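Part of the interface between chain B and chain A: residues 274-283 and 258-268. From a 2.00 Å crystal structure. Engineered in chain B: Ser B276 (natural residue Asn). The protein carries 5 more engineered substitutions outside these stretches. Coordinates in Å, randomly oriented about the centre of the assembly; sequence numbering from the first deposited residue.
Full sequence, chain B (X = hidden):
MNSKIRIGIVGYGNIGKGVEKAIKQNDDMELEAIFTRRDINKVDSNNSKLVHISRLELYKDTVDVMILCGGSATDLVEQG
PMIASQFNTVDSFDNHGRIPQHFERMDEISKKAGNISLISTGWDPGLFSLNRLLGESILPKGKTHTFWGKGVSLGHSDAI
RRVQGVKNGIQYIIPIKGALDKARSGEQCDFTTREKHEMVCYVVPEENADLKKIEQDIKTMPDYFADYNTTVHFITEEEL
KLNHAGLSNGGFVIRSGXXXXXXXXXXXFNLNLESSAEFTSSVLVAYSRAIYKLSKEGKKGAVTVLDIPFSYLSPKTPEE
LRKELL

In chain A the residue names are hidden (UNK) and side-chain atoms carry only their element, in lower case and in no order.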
ATOM      1  N   GLU B 274     -13.948   0.166  12.196  1.00 30.38           N
ATOM      2  CA  GLU B 274     -15.049   0.179  13.146  1.00 31.63           C
ATOM      3  C   GLU B 274     -16.030   1.257  12.686  1.00 29.82           C
ATOM      4  O   GLU B 274     -17.240   1.129  12.856  1.00 29.26           O
ATOM      5  CB  GLU B 274     -14.546   0.504  14.561  1.00 33.67           C
ATOM      6  CG  GLU B 274     -15.503   0.047  15.653  1.00 38.20           C
ATOM      7  CD  GLU B 274     -15.135   0.553  17.035  1.00 39.77           C
ATOM      8  OE1 GLU B 274     -13.950   0.471  17.413  1.00 36.49           O
ATOM      9  OE2 GLU B 274     -16.047   1.022  17.752  1.00 44.73           O
ATOM     10  N   SER B 275     -15.490   2.314  12.090  1.00 27.18           N
ATOM     11  CA  SER B 275     -16.294   3.415  11.585  1.00 28.69           C
ATOM     12  C   SER B 275     -15.858   3.727  10.155  1.00 28.51           C
ATOM     13  O   SER B 275     -14.891   4.453   9.928  1.00 28.12           O
ATOM     14  CB  SER B 275     -16.121   4.656  12.464  1.00 30.59           C
ATOM     15  OG  SER B 275     -16.823   5.754  11.913  1.00 32.67           O
ATOM     16  N   SER B 276     -16.578   3.160   9.198  1.00 27.60           N
ATOM     17  CA  SER B 276     -16.285   3.345   7.788  1.00 30.27           C
ATOM     18  C   SER B 276     -16.243   4.824   7.397  1.00 30.12           C
ATOM     19  O   SER B 276     -15.297   5.280   6.756  1.00 29.05           O
ATOM     20  CB  SER B 276     -17.341   2.615   6.944  1.00 31.35           C
ATOM     21  OG  SER B 276     -17.053   2.728   5.557  1.00 38.72           O
ATOM     22  N   ALA B 277     -17.270   5.567   7.798  1.00 28.93           N
ATOM     23  CA  ALA B 277     -17.382   6.989   7.472  1.00 28.54           C
ATOM     24  C   ALA B 277     -16.226   7.844   7.978  1.00 29.88           C
ATOM     25  O   ALA B 277     -15.703   8.683   7.245  1.00 30.33           O
ATOM     26  CB  ALA B 277     -18.707   7.533   7.998  1.00 28.55           C
ATOM     27  N   GLU B 278     -15.821   7.632   9.226  1.00 29.38           N
ATOM     28  CA  GLU B 278     -14.720   8.399   9.800  1.00 28.98           C
ATOM     29  C   GLU B 278     -13.390   8.072   9.124  1.00 28.49           C
ATOM     30  O   GLU B 278     -12.504   8.930   9.013  1.00 26.00           O
ATOM     31  CB  GLU B 278     -14.628   8.135  11.304  1.00 29.47           C
ATOM     32  CG  GLU B 278     -15.695   8.854  12.112  1.00 35.95           C
ATOM     33  CD  GLU B 278     -15.660   8.484  13.579  1.00 37.37           C
ATOM     34  OE1 GLU B 278     -14.551   8.353  14.131  1.00 40.02           O
ATOM     35  OE2 GLU B 278     -16.739   8.335  14.184  1.00 43.23           O
ATOM     36  N   PHE B 279     -13.245   6.833   8.670  1.00 25.12           N
ATOM     37  CA  PHE B 279     -12.014   6.441   7.999  1.00 25.66           C
ATOM     38  C   PHE B 279     -11.956   7.147   6.650  1.00 25.38           C
ATOM     39  O   PHE B 279     -10.928   7.702   6.268  1.00 23.66           O
ATOM     40  CB  PHE B 279     -11.953   4.926   7.782  1.00 24.03           C
ATOM     41  CG  PHE B 279     -10.654   4.464   7.179  1.00 26.15           C
ATOM     42  CD1 PHE B 279      -9.492   4.427   7.946  1.00 25.31           C
ATOM     43  CD2 PHE B 279     -10.581   4.110   5.840  1.00 25.15           C
ATOM     44  CE1 PHE B 279      -8.277   4.040   7.385  1.00 25.73           C
ATOM     45  CE2 PHE B 279      -9.370   3.723   5.267  1.00 24.88           C
ATOM     46  CZ  PHE B 279      -8.217   3.688   6.041  1.00 26.92           C
ATOM     47  N   THR B 280     -13.070   7.117   5.926  1.00 25.34           N
ATOM     48  CA  THR B 280     -13.131   7.774   4.629  1.00 25.26           C
ATOM     49  C   THR B 280     -12.791   9.247   4.816  1.00 24.91           C
ATOM     50  O   THR B 280     -12.058   9.822   4.023  1.00 25.12           O
ATOM     51  CB  THR B 280     -14.529   7.641   4.010  1.00 25.48           C
ATOM     52  OG1 THR B 280     -14.819   6.252   3.807  1.00 26.64           O
ATOM     53  CG2 THR B 280     -14.588   8.370   2.667  1.00 24.24           C
ATOM     54  N   SER B 281     -13.319   9.845   5.880  1.00 26.88           N
ATOM     55  CA  SER B 281     -13.054  11.250   6.189  1.00 28.60           C
ATOM     56  C   SER B 281     -11.561  11.484   6.420  1.00 28.79           C
ATOM     57  O   SER B 281     -11.004  12.485   5.956  1.00 29.66           O
ATOM     58  CB  SER B 281     -13.828  11.677   7.436  1.00 28.49           C
ATOM     59  OG  SER B 281     -15.229  11.582   7.232  1.00 32.82           O
ATOM     60  N   SER B 282     -10.919  10.567   7.147  1.00 29.25           N
ATOM     61  CA  SER B 282      -9.488  10.680   7.428  1.00 28.31           C
ATOM     62  C   SER B 282      -8.682  10.645   6.140  1.00 27.30           C
ATOM     63  O   SER B 282      -7.691  11.360   6.009  1.00 27.00           O
ATOM     64  CB  SER B 282      -9.017   9.550   8.349  1.00 27.39           C
ATOM     65  OG  SER B 282      -9.590   9.678   9.633  1.00 34.82           O
ATOM     66  N   VAL B 283      -9.099   9.796   5.201  1.00 22.54           N
ATOM     67  CA  VAL B 283      -8.425   9.685   3.914  1.00 22.36           C
ATOM     68  C   VAL B 283      -8.626  10.996   3.159  1.00 22.54           C
ATOM     69  O   VAL B 283      -7.695  11.537   2.564  1.00 20.71           O
ATOM     70  CB  VAL B 283      -9.007   8.515   3.062  1.00 22.84           C
ATOM     71  CG1 VAL B 283      -8.325   8.462   1.705  1.00 21.07           C
ATOM     72  CG2 VAL B 283      -8.809   7.180   3.804  1.00 24.37           C
TER
ATOM     73  N   UNK A 258      -6.954   5.227  15.868  1.00 37.05           N
ATOM     74  CA  UNK A 258      -8.277   5.618  16.314  1.00 40.21           C
ATOM     75  C   UNK A 258      -8.571   6.965  15.676  1.00 39.51           C
ATOM     76  O   UNK A 258      -7.683   7.812  15.554  1.00 38.81           O
ATOM     77  c   UNK A 258      -8.161   4.434  18.566  1.00 48.44           C
ATOM     78  c   UNK A 258      -8.316   5.762  17.842  1.00 43.76           C
ATOM     79  o   UNK A 258      -9.092   3.626  18.625  1.00 51.04           O
ATOM     80  n   UNK A 258      -6.976   4.200  19.118  1.00 50.17           N
ATOM     81  N   UNK A 259      -9.807   7.152  15.243  1.00 40.59           N
ATOM     82  CA  UNK A 259     -10.208   8.419  14.656  1.00 42.71           C
ATOM     83  C   UNK A 259     -10.836   9.192  15.813  1.00 44.46           C
ATOM     84  O   UNK A 259     -11.139   8.597  16.849  1.00 45.42           O
ATOM     85  o   UNK A 259     -12.142   7.146  13.875  1.00 39.46           O
ATOM     86  c   UNK A 259     -11.240   8.202  13.516  1.00 42.58           C
ATOM     87  c   UNK A 259     -10.530   7.838  12.215  1.00 42.33           C
ATOM     88  N   UNK A 260     -11.005  10.505  15.667  1.00 47.55           N
ATOM     89  CA  UNK A 260     -11.615  11.293  16.740  1.00 49.88           C
ATOM     90  C   UNK A 260     -12.820  10.551  17.296  1.00 50.26           C
ATOM     91  O   UNK A 260     -13.754  10.231  16.558  1.00 50.09           O
ATOM     92  n   UNK A 260     -11.316  15.159  18.350  1.00 58.25           N
ATOM     93  c   UNK A 260     -11.065  13.789  16.365  1.00 54.22           C
ATOM     94  c   UNK A 260     -10.723  14.096  17.815  1.00 57.52           C
ATOM     95  o   UNK A 260      -9.942  13.383  18.447  1.00 57.57           O
ATOM     96  c   UNK A 260     -12.076  12.659  16.223  1.00 52.29           C
ATOM     97  N   UNK A 261     -12.801  10.259  18.592  1.00 50.57           N
ATOM     98  CA  UNK A 261     -13.938   9.570  19.176  1.00 51.07           C
ATOM     99  C   UNK A 261     -13.690   8.159  19.670  1.00 51.02           C
ATOM    100  O   UNK A 261     -14.528   7.604  20.379  1.00 52.20           O
ATOM    101  N   UNK A 262     -12.567   7.561  19.289  1.00 49.59           N
ATOM    102  CA  UNK A 262     -12.271   6.218  19.761  1.00 46.99           C
ATOM    103  C   UNK A 262     -12.559   5.050  18.834  1.00 45.87           C
ATOM    104  O   UNK A 262     -12.315   3.903  19.210  1.00 47.22           O
ATOM    105  N   UNK A 263     -13.067   5.310  17.635  1.00 42.41           N
ATOM    106  CA  UNK A 263     -13.353   4.224  16.698  1.00 40.09           C
ATOM    107  C   UNK A 263     -12.067   3.525  16.247  1.00 37.57           C
ATOM    108  O   UNK A 263     -11.148   4.170  15.745  1.00 37.86           O
ATOM    109  c   UNK A 263     -14.107   4.764  15.486  1.00 41.17           C
ATOM    110  N   UNK A 264     -12.018   2.207  16.428  1.00 35.49           N
ATOM    111  CA  UNK A 264     -10.864   1.385  16.053  1.00 34.68           C
ATOM    112  C   UNK A 264     -10.743   1.203  14.543  1.00 32.81           C
ATOM    113  O   UNK A 264     -11.632   0.640  13.911  1.00 32.28           O
ATOM    114  n   UNK A 264     -11.361   1.619  21.435  1.00 49.49           N
ATOM    115  c   UNK A 264     -10.679   0.682  20.500  1.00 49.01           C
ATOM    116  c   UNK A 264     -11.181   0.836  19.064  1.00 44.42           C
ATOM    117  c   UNK A 264     -10.965  -0.004  16.698  1.00 36.37           C
ATOM    118  c   UNK A 264     -10.443  -0.101  18.124  1.00 41.45           C
ATOM    119  N   UNK A 265      -9.627   1.652  13.977  1.00 30.90           N
ATOM    120  CA  UNK A 265      -9.391   1.542  12.536  1.00 29.05           C
ATOM    121  C   UNK A 265      -8.070   0.807  12.305  1.00 27.63           C
ATOM    122  O   UNK A 265      -7.030   1.240  12.797  1.00 26.61           O
ATOM    123  c   UNK A 265     -10.387   3.915  12.384  1.00 27.84           C
ATOM    124  c   UNK A 265      -9.307   2.943  11.912  1.00 27.88           C
ATOM    125  o   UNK A 265     -12.141   2.535  11.501  1.00 31.25           O
ATOM    126  c   UNK A 265     -11.735   3.677  11.728  1.00 29.85           C
ATOM    127  n   UNK A 265     -12.440   4.757  11.433  1.00 30.93           N
ATOM    128  N   UNK A 266      -8.105  -0.298  11.563  1.00 25.67           N
ATOM    129  CA  UNK A 266      -6.886  -1.055  11.286  1.00 24.57           C
ATOM    130  C   UNK A 266      -6.544  -1.185   9.795  1.00 24.77           C
ATOM    131  O   UNK A 266      -7.396  -1.533   8.974  1.00 23.78           O
ATOM    132  c   UNK A 266      -6.965  -2.466  11.894  1.00 27.32           C
ATOM    133  c   UNK A 266      -7.219  -2.365  13.399  1.00 27.30           C
ATOM    134  c   UNK A 266      -5.672  -3.229  11.614  1.00 25.53           C
ATOM    135  N   UNK A 267      -5.292  -0.889   9.463  1.00 23.57           N
ATOM    136  CA  UNK A 267      -4.787  -0.982   8.089  1.00 25.18           C
ATOM    137  C   UNK A 267      -3.655  -2.013   8.061  1.00 25.38           C
ATOM    138  O   UNK A 267      -2.751  -1.967   8.903  1.00 27.35           O
ATOM    139  c   UNK A 267      -5.215   1.519   7.545  1.00 24.19           C
ATOM    140  s   UNK A 267      -4.386   3.144   7.319  1.00 30.87           S
ATOM    141  c   UNK A 267      -4.223   0.367   7.620  1.00 22.98           C
ATOM    142  c   UNK A 267      -3.752   2.976   5.640  1.00 30.04           C
ATOM    143  N   UNK A 268      -3.690  -2.935   7.101  1.00 21.63           N
ATOM    144  CA  UNK A 268      -2.630  -3.930   7.000  1.00 22.26           C
ATOM    145  C   UNK A 268      -2.195  -4.213   5.570  1.00 24.16           C
ATOM    146  O   UNK A 268      -3.016  -4.264   4.646  1.00 24.19           O
ATOM    147  c   UNK A 268      -1.916  -6.268   7.661  1.00 27.00           C
ATOM    148  o   UNK A 268      -1.780  -8.645   7.764  1.00 27.40           O
ATOM    149  o   UNK A 268      -3.184  -7.660   9.121  1.00 28.59           O
ATOM    150  c   UNK A 268      -2.329  -7.621   8.217  1.00 27.35           C
ATOM    151  c   UNK A 268      -3.046  -5.254   7.639  1.00 23.81           C
TER

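Position 258 carries two carbons, the second bearing one oxygen and one nitrogen, and touches nothing on chain B. This short amide is Asn A258, its CA-to-CB bond pointing away.

At 259 a single carbon carries one oxygen and one carbon; the oxygen lies against the carboxylate of Glu B278 and the outer carbon against Ser B282. This is Thr A259. Its OG1 donates a hydrogen bond to Glu B278 OE1 (2.7 Å), while its CG2 lies 3.3 Å from Ser B282 OG, so the two branches meet residues one helical turn apart.

Position 260 has three carbons, the third with one oxygen and one nitrogen, and their end leads away; the backbone O sits 3.2 Å from Glu B278 OE1, but both atoms are acceptors and no hydrogen bond forms. This is Gln A260.

Positions 261 and 262 have no side-chain atoms and are Gly A261 and Gly A262. At their backbone angles, with phi 113° and 100°, a CB would be jammed against the preceding carbonyl oxygen, so the turn itself calls for glycine at both.

Position 263 has a lone carbon, CB, packed 3.6 Å from Ser B275 CB and 3.9 Å from Glu B278 OE1. It is Ala A263.

Position 264 has four carbons in a row ending in nitrogen. The end of this chain leads away, and it is the backbone that binds: N donates to Glu B274 OE1 (2.8 Å), and O accepts from Glu B274 N (2.9 Å). This is Lys A264.

Position 265 again shows three carbons, the third holding one oxygen and one nitrogen, both near the backbone of Ser B275. It is Gln A265; its CA-to-CB bond points sideways, but its end comes nearer to chain B. NE2 donates to Ser B275 O (2.9 Å), and OE1 accepts a weak hydrogen bond from Ser B275 N (3.4 Å). The amide thus engages both backbone polar groups of the residue that caps the helix.

At 266 one carbon carries two more, pointing away: Val A266. Position 267, an unbranched run of two carbons, sulfur and carbon, meets the Phe B279 ring and is Met A267; its CG lies 4.0 Å from Phe B279 CE1, with the sulfur at the ring edge. Position 268, three carbons ending in two oxygens, is out of reach: Glu A268.

The contact sets the start of a helix against a strand and its preceding turn. Hydrogen bonds hold Glu B274 and Ser B275, Thr A259 secures Glu B278, and Phe B279 packs against Met A267.

Chain A 258-268: NTQGGAKQVME
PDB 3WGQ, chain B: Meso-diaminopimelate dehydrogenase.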